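Local coordinates for protein hydroxyethylphosphonate dioxygenase (Streptomyces albus, PDB 6B9R) that probably uses a non-haem iron centre and molecular oxygen to cleave 2-hydroxyethylphosphonate, yielding hydroxymethylphosphonate, at residues Pro326-Thr331 / Val349-Pro354; Gln373-Arg378 / Phe404-Glu409. All coordinates share one frame; numbering follows the deposited sequence.

Contact 1. Residues Pro326-Thr331 / Val349-Pro354; sequences PAYRFT and VLTARP
Tyr328 and Val349 form an antiparallel, non-hydrogen-bonded pair, CA to CA 4.8 Å, and the carbonyl of Ala327 takes two backbone donors. Leu350 N reaches Ala327 O at 2.8 Å, tilted 25° from the carbonyl plane; Thr351 N, at 3.1 Å from Ala327 O, lies in that plane on a lone pair. Tyr328 and Val349 lie side by side and point the same way, with Val349 CA at the ring edge and Val349 CG1 4.2 Å from Tyr328 CE1. Ala327 CB sits over the centre of one ring face. Ala327 and Tyr328 both pair with Tyr320, a classic beta bulge at the start of strand 328-332, in what is probably a cupin-type beta-sandwich. Thr351 OG1, anti to its backbone N (chi1 177°), accepts from Arg353 N at 3.0 Å as an ST turn and also hydrogen-bonds Asp355 OD1, while Thr351 CG2 packs 3.6 Å from Ala327 CB. An alanine in place of Thr351 would probably leave Arg353 N and the Asp355 carboxylate without this partner and open a gap where CG2 met the Ala327 methyl. Leu350 CD1 reaches across to Pro326 CB, 4.1 Å away. The Tyr328 hydroxyl hydrogen-bonds Ala356 O, and Arg329 forms a salt bridge with Asp348.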
ATOM      1  N   PRO A 326      28.859  25.418   2.609  1.00 23.13           N
ATOM      2  CA  PRO A 326      27.440  25.050   2.714  1.00 19.62           C
ATOM      3  C   PRO A 326      26.647  25.681   1.584  1.00 19.61           C
ATOM      4  O   PRO A 326      26.805  26.866   1.285  1.00 20.21           O
ATOM      5  CB  PRO A 326      27.020  25.621   4.073  1.00 22.53           C
ATOM      6  CG  PRO A 326      27.916  26.806   4.252  1.00 25.73           C
ATOM      7  CD  PRO A 326      29.237  26.458   3.585  1.00 22.25           C
ATOM      8  N   ALA A 327      25.813  24.870   0.941  1.00 16.65           N
ATOM      9  CA  ALA A 327      24.850  25.387  -0.019  1.00 20.81           C
ATOM     10  C   ALA A 327      23.487  25.610   0.611  1.00 18.32           C
ATOM     11  O   ALA A 327      22.764  26.533   0.214  1.00 19.82           O
ATOM     12  CB  ALA A 327      24.711  24.425  -1.204  1.00 16.72           C
ATOM     13  N   TYR A 328      23.121  24.769   1.570  1.00 15.06           N
ATOM     14  CA  TYR A 328      21.835  24.854   2.241  1.00 14.99           C
ATOM     15  C   TYR A 328      22.060  24.650   3.724  1.00 14.82           C
ATOM     16  O   TYR A 328      22.985  23.940   4.131  1.00 17.70           O
ATOM     17  CB  TYR A 328      20.836  23.768   1.762  1.00 15.11           C
ATOM     18  CG  TYR A 328      20.820  23.561   0.272  1.00 15.61           C
ATOM     19  CD1 TYR A 328      20.396  24.568  -0.579  1.00 16.80           C
ATOM     20  CD2 TYR A 328      21.224  22.354  -0.284  1.00 22.31           C
ATOM     21  CE1 TYR A 328      20.388  24.379  -1.957  1.00 22.39           C
ATOM     22  CE2 TYR A 328      21.203  22.147  -1.650  1.00 21.14           C
ATOM     23  CZ  TYR A 328      20.773  23.158  -2.479  1.00 23.27           C
ATOM     24  OH  TYR A 328      20.763  22.962  -3.834  1.00 19.24           O
ATOM     25  N   ARG A 329      21.189  25.241   4.530  1.00 14.76           N
ATOM     26  CA  ARG A 329      21.150  24.941   5.956  1.00 14.72           C
ATOM     27  C   ARG A 329      19.765  24.392   6.251  1.00 17.59           C
ATOM     28  O   ARG A 329      18.760  25.050   5.960  1.00 20.99           O
ATOM     29  CB  ARG A 329      21.460  26.177   6.806  1.00 18.60           C
ATOM     30  CG  ARG A 329      21.921  25.839   8.231  1.00 19.37           C
ATOM     31  CD  ARG A 329      20.740  25.549   9.148  1.00 22.60           C
ATOM     32  NE  ARG A 329      19.857  26.710   9.244  1.00 26.82           N
ATOM     33  CZ  ARG A 329      20.000  27.714  10.106  1.00 29.35           C
ATOM     34  NH1 ARG A 329      20.999  27.728  10.995  1.00 17.03           N
ATOM     35  NH2 ARG A 329      19.127  28.712  10.087  1.00 25.04           N
ATOM     36  N   PHE A 330      19.710  23.178   6.782  1.00 16.05           N
ATOM     37  CA  PHE A 330      18.439  22.524   7.051  1.00 14.01           C
ATOM     38  C   PHE A 330      18.095  22.618   8.529  1.00 17.23           C
ATOM     39  O   PHE A 330      18.982  22.541   9.383  1.00 17.95           O
ATOM     40  CB  PHE A 330      18.470  21.050   6.655  1.00 14.99           C
ATOM     41  CG  PHE A 330      18.736  20.794   5.198  1.00 20.55           C
ATOM     42  CD1 PHE A 330      17.911  21.315   4.210  1.00 25.02           C
ATOM     43  CD2 PHE A 330      19.783  19.972   4.819  1.00 19.65           C
ATOM     44  CE1 PHE A 330      18.154  21.036   2.860  1.00 21.68           C
ATOM     45  CE2 PHE A 330      20.024  19.693   3.477  1.00 20.40           C
ATOM     46  CZ  PHE A 330      19.211  20.234   2.502  1.00 20.62           C
ATOM     47  N   THR A 331      16.798  22.751   8.817  1.00 15.02           N
ATOM     48  CA  THR A 331      16.255  22.653  10.163  1.00 16.30           C
ATOM     49  C   THR A 331      15.186  21.568  10.152  1.00 21.49           C
ATOM     50  O   THR A 331      14.288  21.591   9.302  1.00 17.22           O
ATOM     51  CB  THR A 331      15.658  23.985  10.629  1.00 16.31           C
ATOM     52  OG1 THR A 331      16.667  25.008  10.605  1.00 18.79           O
ATOM     53  CG2 THR A 331      15.131  23.867  12.058  1.00 17.36           C
ATOM     54  N   VAL A 349      18.395  28.517   1.684  1.00 19.81           N
ATOM     55  CA  VAL A 349      19.136  28.358   0.441  1.00 16.86           C
ATOM     56  C   VAL A 349      20.217  29.426   0.437  1.00 19.49           C
ATOM     57  O   VAL A 349      19.920  30.621   0.369  1.00 19.54           O
ATOM     58  CB  VAL A 349      18.226  28.475  -0.784  1.00 15.56           C
ATOM     59  CG1 VAL A 349      19.051  28.310  -2.067  1.00 17.58           C
ATOM     60  CG2 VAL A 349      17.126  27.412  -0.716  1.00 15.16           C
ATOM     61  N   LEU A 350      21.472  28.991   0.534  1.00 19.40           N
ATOM     62  CA  LEU A 350      22.599  29.896   0.711  1.00 21.70           C
ATOM     63  C   LEU A 350      23.371  30.130  -0.573  1.00 23.63           C
ATOM     64  O   LEU A 350      23.879  31.236  -0.792  1.00 29.31           O
ATOM     65  CB  LEU A 350      23.555  29.343   1.776  1.00 23.89           C
ATOM     66  CG  LEU A 350      22.899  29.010   3.123  1.00 21.31           C
ATOM     67  CD1 LEU A 350      23.881  28.314   4.049  1.00 22.48           C
ATOM     68  CD2 LEU A 350      22.318  30.266   3.769  1.00 24.38           C
ATOM     69  N   THR A 351      23.456  29.123  -1.430  1.00 19.34           N
ATOM     70  CA  THR A 351      24.270  29.230  -2.627  1.00 19.90           C
ATOM     71  C   THR A 351      23.539  30.017  -3.704  1.00 20.09           C
ATOM     72  O   THR A 351      22.319  29.908  -3.872  1.00 18.85           O
ATOM     73  CB  THR A 351      24.646  27.840  -3.147  1.00 21.06           C
ATOM     74  OG1 THR A 351      25.385  27.969  -4.369  1.00 25.41           O
ATOM     75  CG2 THR A 351      23.402  26.985  -3.389  1.00 24.30           C
ATOM     76  N   ALA A 352      24.306  30.831  -4.418  1.00 18.36           N
ATOM     77  CA  ALA A 352      23.871  31.541  -5.609  1.00 22.83           C
ATOM     78  C   ALA A 352      24.141  30.758  -6.885  1.00 25.96           C
ATOM     79  O   ALA A 352      23.847  31.257  -7.973  1.00 23.30           O
ATOM     80  CB  ALA A 352      24.573  32.903  -5.692  1.00 19.79           C
ATOM     81  N   ARG A 353      24.713  29.566  -6.782  1.00 26.11           N
ATOM     82  CA  ARG A 353      25.033  28.747  -7.939  1.00 29.99           C
ATOM     83  C   ARG A 353      24.164  27.497  -7.969  1.00 27.88           C
ATOM     84  O   ARG A 353      23.665  27.051  -6.931  1.00 22.22           O
ATOM     85  CB  ARG A 353      26.513  28.343  -7.911  1.00 34.59           C
ATOM     86  N   PRO A 354      23.941  26.897  -9.158  1.00 35.62           N
ATOM     87  CA  PRO A 354      23.259  25.599  -9.239  1.00 36.33           C
ATOM     88  C   PRO A 354      24.199  24.421  -8.995  1.00 37.10           C
ATOM     89  O   PRO A 354      24.184  23.429  -9.725  1.00 34.05           O
ATOM     90  CB  PRO A 354      22.721  25.592 -10.671  1.00 40.90           C
ATOM     91  CG  PRO A 354      23.726  26.386 -11.431  1.00 38.02           C
ATOM     92  CD  PRO A 354      24.247  27.444 -10.490  1.00 42.14           C
TER
HETATM   93  O   HOH W   1      22.494  24.717  -6.091  1.00 31.70           O

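Contact 2. Residues Gln373-Arg378 / Phe404-Glu409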
ATOM      1  N   GLN A 373      13.440  36.386  -0.967  1.00 26.73           N
ATOM      2  CA  GLN A 373      14.038  36.324  -2.291  1.00 23.86           C
ATOM      3  C   GLN A 373      13.492  35.129  -3.064  1.00 18.27           C
ATOM      4  O   GLN A 373      13.137  34.109  -2.466  1.00 22.71           O
ATOM      5  CB  GLN A 373      15.566  36.205  -2.215  1.00 29.99           C
ATOM      6  CG  GLN A 373      16.213  37.196  -1.258  1.00 41.00           C
ATOM      7  CD  GLN A 373      15.944  38.630  -1.657  1.00 56.46           C
ATOM      8  OE1 GLN A 373      16.156  39.017  -2.809  1.00 61.47           O
ATOM      9  NE2 GLN A 373      15.463  39.427  -0.711  1.00 58.95           N
ATOM     10  N   PRO A 374      13.412  35.224  -4.388  1.00 21.90           N
ATOM     11  CA  PRO A 374      13.014  34.058  -5.184  1.00 20.28           C
ATOM     12  C   PRO A 374      14.077  32.970  -5.125  1.00 26.14           C
ATOM     13  O   PRO A 374      15.251  33.222  -4.848  1.00 24.16           O
ATOM     14  CB  PRO A 374      12.879  34.618  -6.609  1.00 20.45           C
ATOM     15  CG  PRO A 374      12.791  36.097  -6.449  1.00 24.17           C
ATOM     16  CD  PRO A 374      13.604  36.423  -5.226  1.00 27.20           C
ATOM     17  N   VAL A 375      13.647  31.740  -5.397  1.00 19.59           N
ATOM     18  CA  VAL A 375      14.538  30.580  -5.442  1.00 22.34           C
ATOM     19  C   VAL A 375      14.524  30.043  -6.867  1.00 21.97           C
ATOM     20  O   VAL A 375      13.456  29.715  -7.400  1.00 23.35           O
ATOM     21  CB  VAL A 375      14.109  29.485  -4.448  1.00 25.56           C
ATOM     22  CG1 VAL A 375      15.053  28.273  -4.534  1.00 23.62           C
ATOM     23  CG2 VAL A 375      14.062  30.027  -3.026  1.00 23.22           C
ATOM     24  N   SER A 376      15.699  29.947  -7.484  1.00 19.58           N
ATOM     25  CA  SER A 376      15.802  29.324  -8.799  1.00 20.35           C
ATOM     26  C   SER A 376      15.927  27.815  -8.621  1.00 22.43           C
ATOM     27  O   SER A 376      16.699  27.338  -7.784  1.00 21.14           O
ATOM     28  CB  SER A 376      16.996  29.881  -9.582  1.00 25.42           C
ATOM     29  OG  SER A 376      16.762  31.218 -10.026  1.00 27.73           O
ATOM     30  N   VAL A 377      15.170  27.064  -9.417  1.00 19.49           N
ATOM     31  CA  VAL A 377      15.144  25.608  -9.337  1.00 19.83           C
ATOM     32  C   VAL A 377      15.574  25.057 -10.685  1.00 24.24           C
ATOM     33  O   VAL A 377      15.113  25.533 -11.729  1.00 24.66           O
ATOM     34  CB  VAL A 377      13.749  25.077  -8.952  1.00 24.03           C
ATOM     35  CG1 VAL A 377      13.806  23.574  -8.692  1.00 24.11           C
ATOM     36  CG2 VAL A 377      13.204  25.819  -7.725  1.00 26.36           C
ATOM     37  N   ARG A 378      16.465  24.071 -10.665  1.00 20.17           N
ATOM     38  CA  ARG A 378      16.927  23.429 -11.888  1.00 24.97           C
ATOM     39  C   ARG A 378      16.804  21.927 -11.703  1.00 21.16           C
ATOM     40  O   ARG A 378      17.232  21.393 -10.677  1.00 20.00           O
ATOM     41  CB  ARG A 378      18.368  23.838 -12.210  1.00 22.01           C
ATOM     42  CG  ARG A 378      18.515  25.346 -12.352  1.00 33.13           C
ATOM     43  CD  ARG A 378      19.944  25.763 -12.629  1.00 40.61           C
ATOM     44  NE  ARG A 378      20.049  27.193 -12.902  1.00 45.33           N
ATOM     45  CZ  ARG A 378      20.103  28.136 -11.963  1.00 48.76           C
ATOM     46  NH1 ARG A 378      20.056  27.808 -10.673  1.00 40.87           N
ATOM     47  NH2 ARG A 378      20.205  29.410 -12.312  1.00 49.89           N
ATOM     48  N   PHE A 404      17.086  17.759  -8.319  1.00 18.61           N
ATOM     49  CA  PHE A 404      17.026  19.199  -8.524  1.00 15.16           C
ATOM     50  C   PHE A 404      18.017  19.908  -7.610  1.00 20.48           C
ATOM     51  O   PHE A 404      18.476  19.373  -6.600  1.00 20.44           O
ATOM     52  CB  PHE A 404      15.611  19.784  -8.319  1.00 15.04           C
ATOM     53  CG  PHE A 404      15.046  19.640  -6.919  1.00 16.67           C
ATOM     54  CD1 PHE A 404      15.302  20.596  -5.946  1.00 20.51           C
ATOM     55  CD2 PHE A 404      14.186  18.596  -6.609  1.00 17.61           C
ATOM     56  CE1 PHE A 404      14.754  20.483  -4.673  1.00 21.47           C
ATOM     57  CE2 PHE A 404      13.625  18.477  -5.340  1.00 19.14           C
ATOM     58  CZ  PHE A 404      13.921  19.423  -4.363  1.00 18.70           C
ATOM     59  N   SER A 405      18.348  21.131  -7.998  1.00 18.78           N
ATOM     60  CA  SER A 405      19.130  22.022  -7.166  1.00 15.84           C
ATOM     61  C   SER A 405      18.354  23.314  -6.960  1.00 19.81           C
ATOM     62  O   SER A 405      17.479  23.672  -7.752  1.00 16.20           O
ATOM     63  CB  SER A 405      20.492  22.329  -7.800  1.00 18.51           C
ATOM     64  OG  SER A 405      20.312  23.018  -9.019  1.00 23.26           O
ATOM     65  N   LEU A 406      18.698  24.017  -5.884  1.00 17.35           N
ATOM     66  CA  LEU A 406      18.101  25.291  -5.535  1.00 19.69           C
ATOM     67  C   LEU A 406      19.199  26.339  -5.430  1.00 18.40           C
ATOM     68  O   LEU A 406      20.323  26.032  -5.036  1.00 19.30           O
ATOM     69  CB  LEU A 406      17.363  25.201  -4.204  1.00 22.96           C
ATOM     70  CG  LEU A 406      16.427  24.003  -4.078  1.00 20.17           C
ATOM     71  CD1 LEU A 406      16.001  23.828  -2.619  1.00 17.79           C
ATOM     72  CD2 LEU A 406      15.222  24.220  -4.984  1.00 22.41           C
ATOM     73  N   SER A 407      18.874  27.576  -5.798  1.00 17.13           N
ATOM     74  CA  SER A 407      19.826  28.663  -5.631  1.00 18.65           C
ATOM     75  C   SER A 407      19.066  29.968  -5.450  1.00 23.96           C
ATOM     76  O   SER A 407      17.878  30.068  -5.762  1.00 19.65           O
ATOM     77  CB  SER A 407      20.787  28.765  -6.823  1.00 25.32           C
ATOM     78  OG  SER A 407      20.120  29.276  -7.961  1.00 24.78           O
ATOM     79  N   ALA A 408      19.766  30.976  -4.938  1.00 23.26           N
ATOM     80  CA  ALA A 408      19.131  32.264  -4.732  1.00 23.35           C
ATOM     81  C   ALA A 408      20.205  33.334  -4.755  1.00 23.80           C
ATOM     82  O   ALA A 408      21.350  33.084  -4.370  1.00 23.91           O
ATOM     83  CB  ALA A 408      18.357  32.308  -3.407  1.00 27.17           C
ATOM     84  N   GLU A 409      19.834  34.523  -5.229  1.00 24.08           N
ATOM     85  CA  GLU A 409      20.821  35.594  -5.312  1.00 24.54           C
ATOM     86  C   GLU A 409      21.240  36.076  -3.931  1.00 26.99           C
ATOM     87  O   GLU A 409      22.352  36.585  -3.767  1.00 28.73           O
ATOM     88  CB  GLU A 409      20.284  36.753  -6.148  1.00 24.88           C
ATOM     89  CG  GLU A 409      20.141  36.416  -7.629  1.00 34.96           C
ATOM     90  CD  GLU A 409      20.031  37.654  -8.496  1.00 43.95           C
ATOM     91  OE1 GLU A 409      20.607  38.696  -8.119  1.00 51.06           O
ATOM     92  OE2 GLU A 409      19.361  37.587  -9.543  1.00 53.62           O
TER
HETATM   93  O   HOH W   2      16.877  34.780  -5.879  1.00 40.58           O
HETATM   94  O   HOH W   3      19.406  25.867  -8.842  1.00 27.53           O
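Leu406 stands beside Val377, and one branch, CD2, lies against both methyls of the valine, 3.8 Å from Val377 CG2. Nearer the backbone, Val375 CG1 lies 3.9 Å from Leu406 CB, the two side chains slanting across each other. Leu406 packs on Leu414 of strand 412-419, and Val377 on Leu86 and Met88 of strand 86-89. Strands 375-381 and 403-407 are neighbours in a three-stranded antiparallel sheet of the probable cupin fold, with Ser376-Ser407 and Arg378-Ser405 as hydrogen-bonded pairs. On the face of those four residues the serines are low and the arginine is the tall group. Its chain runs extended from CG to NE, and the turn at chi4 (82°) places CZ; NH1 donates to Ser407 OG at 3.1 Å, the oxygen lying in the guanidinium plane. A water at the guanidinium edge, also in its plane, accepts from Arg378 NH1 at 2.7 Å, donates to Ser376 O and hydrogen-bonds Ser405 OG. Toward one end Ala408 CB sits 3.5 Å from Pro374 O. At the other, Phe404 CB rests against Arg378 O, while the phenylalanine ring turns its edge to Leu406 CG.

In the fold
Going from the N terminus, contact 1 comes first: strand 328-332 leads through a loop into strand 343-349, and the pairing of 326-331 with 349-354 closes that excursion of 17 residues. The chain then passes through strand 364-369 before contact 2 opens at 373-378 and, 25 residues on, closes at 404-409, after strands 384-390 and 395-398. The two loops follow in series, neither nested nor crossed. Their centres are about 9 Å apart, and they touch directly: Tyr328 OH lies 3.1 Å from Leu406 N and Thr351 O 3.0 Å from Ala408 N, both probable hydrogen bonds, while Pro354 packs on Arg378. Together they join the seven-stranded sheet to the three-stranded one.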